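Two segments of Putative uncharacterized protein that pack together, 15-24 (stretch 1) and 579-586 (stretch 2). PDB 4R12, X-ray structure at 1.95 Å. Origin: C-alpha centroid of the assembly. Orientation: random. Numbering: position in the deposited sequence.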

# COMPACT_ATOMS: atom_id res chain seq x y z
N TYR A 15 -32.41 -9.48 -1.60
CA TYR A 15 -33.18 -10.38 -2.45
C TYR A 15 -32.52 -10.56 -3.81
O TYR A 15 -32.97 -11.34 -4.65
CB TYR A 15 -34.61 -9.86 -2.61
CG TYR A 15 -35.63 -10.97 -2.69
CD1 TYR A 15 -35.54 -12.09 -1.87
CD2 TYR A 15 -36.70 -10.89 -3.58
CE1 TYR A 15 -36.47 -13.11 -1.94
CE2 TYR A 15 -37.64 -11.91 -3.66
CZ TYR A 15 -37.52 -13.01 -2.83
OH TYR A 15 -38.45 -14.02 -2.91
N THR A 16 -31.44 -9.80 -4.03
CA THR A 16 -30.53 -9.97 -5.16
C THR A 16 -29.20 -9.42 -4.68
O THR A 16 -28.99 -8.21 -4.68
CB THR A 16 -31.00 -9.22 -6.44
OG1 THR A 16 -32.39 -9.46 -6.67
CG2 THR A 16 -30.19 -9.66 -7.65
N THR A 17 -28.30 -10.30 -4.25
CA THR A 17 -27.05 -9.85 -3.63
C THR A 17 -25.97 -9.55 -4.66
O THR A 17 -25.63 -10.38 -5.51
CB THR A 17 -26.51 -10.88 -2.61
OG1 THR A 17 -27.39 -10.94 -1.48
CG2 THR A 17 -25.12 -10.47 -2.13
N LEU A 18 -25.43 -8.34 -4.59
CA LEU A 18 -24.37 -7.93 -5.50
C LEU A 18 -23.04 -8.15 -4.80
O LEU A 18 -22.73 -7.49 -3.81
CB LEU A 18 -24.56 -6.49 -5.93
CG LEU A 18 -25.93 -6.30 -6.59
CD1 LEU A 18 -26.27 -4.82 -6.66
CD2 LEU A 18 -25.97 -6.93 -7.98
N TYR A 19 -22.27 -9.11 -5.31
CA TYR A 19 -21.16 -9.68 -4.56
C TYR A 19 -19.89 -8.88 -4.70
O TYR A 19 -19.11 -8.77 -3.75
CB TYR A 19 -20.91 -11.13 -5.00
CG TYR A 19 -22.09 -12.05 -4.75
CD1 TYR A 19 -22.27 -12.68 -3.52
CD2 TYR A 19 -23.04 -12.28 -5.75
CE1 TYR A 19 -23.36 -13.51 -3.29
CE2 TYR A 19 -24.13 -13.12 -5.53
CZ TYR A 19 -24.28 -13.73 -4.30
OH TYR A 19 -25.37 -14.56 -4.09
N SER A 20 -19.67 -8.32 -5.87
CA SER A 20 -18.51 -7.48 -6.08
C SER A 20 -18.83 -6.08 -5.61
O SER A 20 -19.03 -5.19 -6.41
CB SER A 20 -18.09 -7.47 -7.52
OG SER A 20 -18.03 -8.78 -8.02
N SER A 21 -18.90 -5.92 -4.29
CA SER A 21 -19.09 -4.62 -3.65
C SER A 21 -17.92 -4.29 -2.73
O SER A 21 -17.31 -5.18 -2.11
CB SER A 21 -20.40 -4.59 -2.86
OG SER A 21 -20.26 -5.25 -1.62
N TYR A 22 -17.61 -2.99 -2.63
CA TYR A 22 -16.41 -2.54 -1.95
C TYR A 22 -16.77 -1.46 -0.93
O TYR A 22 -16.98 -0.31 -1.28
CB TYR A 22 -15.39 -2.01 -2.96
CG TYR A 22 -15.23 -2.90 -4.18
CD1 TYR A 22 -14.51 -4.08 -4.11
CD2 TYR A 22 -15.78 -2.54 -5.41
CE1 TYR A 22 -14.37 -4.91 -5.23
CE2 TYR A 22 -15.63 -3.35 -6.53
CZ TYR A 22 -14.93 -4.53 -6.44
OH TYR A 22 -14.76 -5.34 -7.55
N PRO A 23 -16.84 -1.85 0.35
CA PRO A 23 -17.35 -0.95 1.39
C PRO A 23 -16.34 0.09 1.85
O PRO A 23 -15.12 -0.13 1.82
CB PRO A 23 -17.69 -1.90 2.53
CG PRO A 23 -16.71 -3.03 2.37
CD PRO A 23 -16.48 -3.18 0.88
N CYS A 24 -16.86 1.24 2.27
CA CYS A 24 -16.15 2.17 3.11
C CYS A 24 -16.19 1.65 4.54
O CYS A 24 -17.27 1.34 5.05
CB CYS A 24 -16.79 3.56 3.00
SG CYS A 24 -16.15 4.76 4.19
N TYR A 579 -19.74 -9.00 8.68
CA TYR A 579 -19.93 -9.20 7.24
C TYR A 579 -20.37 -7.93 6.52
O TYR A 579 -20.90 -6.99 7.13
CB TYR A 579 -20.97 -10.30 6.99
CG TYR A 579 -22.39 -9.81 7.13
CD1 TYR A 579 -22.94 -9.57 8.37
CD2 TYR A 579 -23.18 -9.57 6.00
CE1 TYR A 579 -24.24 -9.12 8.51
CE2 TYR A 579 -24.47 -9.11 6.12
CZ TYR A 579 -25.00 -8.89 7.38
OH TYR A 579 -26.29 -8.43 7.52
N THR A 580 -20.16 -7.93 5.21
CA THR A 580 -20.54 -6.82 4.35
C THR A 580 -21.42 -7.32 3.20
O THR A 580 -21.09 -8.35 2.59
CB THR A 580 -19.29 -6.11 3.81
OG1 THR A 580 -18.86 -5.12 4.75
CG2 THR A 580 -19.57 -5.45 2.46
N ALA A 581 -22.52 -6.63 2.91
CA ALA A 581 -23.39 -7.06 1.81
C ALA A 581 -24.19 -5.93 1.18
O ALA A 581 -24.58 -4.96 1.84
CB ALA A 581 -24.34 -8.16 2.29
N LEU A 582 -24.45 -6.08 -0.11
CA LEU A 582 -25.25 -5.13 -0.87
C LEU A 582 -26.35 -5.89 -1.60
O LEU A 582 -26.08 -6.79 -2.40
CB LEU A 582 -24.37 -4.35 -1.85
CG LEU A 582 -24.97 -3.32 -2.82
CD1 LEU A 582 -26.17 -2.60 -2.23
CD2 LEU A 582 -23.89 -2.30 -3.16
N LYS A 583 -27.59 -5.52 -1.32
CA LYS A 583 -28.74 -6.20 -1.90
C LYS A 583 -29.64 -5.20 -2.60
O LYS A 583 -29.84 -4.09 -2.11
CB LYS A 583 -29.53 -6.95 -0.81
CG LYS A 583 -28.67 -7.82 0.10
CD LYS A 583 -29.41 -8.16 1.39
CE LYS A 583 -28.51 -8.94 2.35
NZ LYS A 583 -29.16 -9.17 3.67
N VAL A 584 -30.18 -5.59 -3.75
CA VAL A 584 -31.13 -4.76 -4.47
C VAL A 584 -32.46 -5.51 -4.56
O VAL A 584 -32.49 -6.74 -4.59
CB VAL A 584 -30.58 -4.39 -5.87
CG1 VAL A 584 -31.65 -3.73 -6.73
CG2 VAL A 584 -29.39 -3.45 -5.72
N PHE A 585 -33.56 -4.76 -4.56
CA PHE A 585 -34.89 -5.33 -4.50
C PHE A 585 -35.90 -4.30 -4.97
O PHE A 585 -35.60 -3.10 -5.02
CB PHE A 585 -35.21 -5.77 -3.07
CG PHE A 585 -35.04 -4.67 -2.06
CD1 PHE A 585 -36.09 -3.82 -1.75
CD2 PHE A 585 -33.82 -4.46 -1.44
CE1 PHE A 585 -35.94 -2.80 -0.84
CE2 PHE A 585 -33.66 -3.45 -0.52
CZ PHE A 585 -34.72 -2.61 -0.22
N LYS A 586 -37.11 -4.74 -5.31
CA LYS A 586 -38.16 -3.78 -5.65
C LYS A 586 -38.98 -3.45 -4.41
O LYS A 586 -39.30 -4.34 -3.62
CB LYS A 586 -39.05 -4.30 -6.78
CG LYS A 586 -38.68 -3.69 -8.14
CD LYS A 586 -39.70 -4.00 -9.23
CE LYS A 586 -39.39 -3.20 -10.49
NZ LYS A 586 -40.27 -3.58 -11.64
O HOH W 1 -22.06 -7.23 -1.35

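What holds two segments so distant in sequence side by side? The backbones are bridged once, where Thr17 lies against Lys583 with their CA atoms 4.4 Å apart. Two nearly straight hydrogen bonds flank this point: Val584 N donates to Thr16 O at 3.0 Å, and Leu18 N donates to Leu582 O at 2.8 Å. The same two carbonyls also receive CA-H...O contacts, Thr16 O from Lys583 CA and Leu582 O from Thr17 CA, each at 3.4 Å, so each oxygen meets both an amide and an alpha hydrogen of the facing backbone.

How do the side chains beside this bridge arrange themselves? Most leave the backbone sideways, as expected where two extended backbones lie edge to edge, and the apolar ones meet their neighbours across the gap. Leu18, with chi1 m and chi2 t, carries CD1 to 3.5 Å from Val584 CG2, while the same CD1 lies 4.3 Å from Leu582 CG. One methyl thus touches two residues that alternate along the strand and therefore share a face. Val584 is t; Leu582 is also t at chi1, but its chi2 of 33° lies between wells. Both are buried in the assembly.

Why does Lys583 contribute little through its charged end? Its CB starts sideways, but with chi1 m and the remaining angles all t the chain runs out extended, and its end leads away from the other segment. The aliphatic part makes the contact: CG lies 3.7 Å from Thr17 OG1, whereas NZ is hydrogen-bonded elsewhere in the structure. Phe585, on the same face of its strand, behaves similarly. Its chi1 is p and its ring leads away, leaving CB to meet Tyr15 CB at 4.2 Å; the tyrosine ring likewise leads away, from an off-well chi1 of -145°.

What happens where the direct backbone pairing stops? A water fills the gap near Leu582, donating to Leu18 O at 2.6 Å and accepting a weak hydrogen bond from Leu582 N at 2.9 Å. Ser21, with chi1 p, places OG 2.7 Å from the water oxygen and joins the same bridge, while its CB packs 4.1 Å from Leu582 CB. Farther along, Thr580 points toward the other segment and, with chi1 at -86°, brings CG2 to 3.7 Å from Pro23 CG. That methyl contact comes with a polar cost: Thr580 OG1 is buried by the contact without a partner in the model.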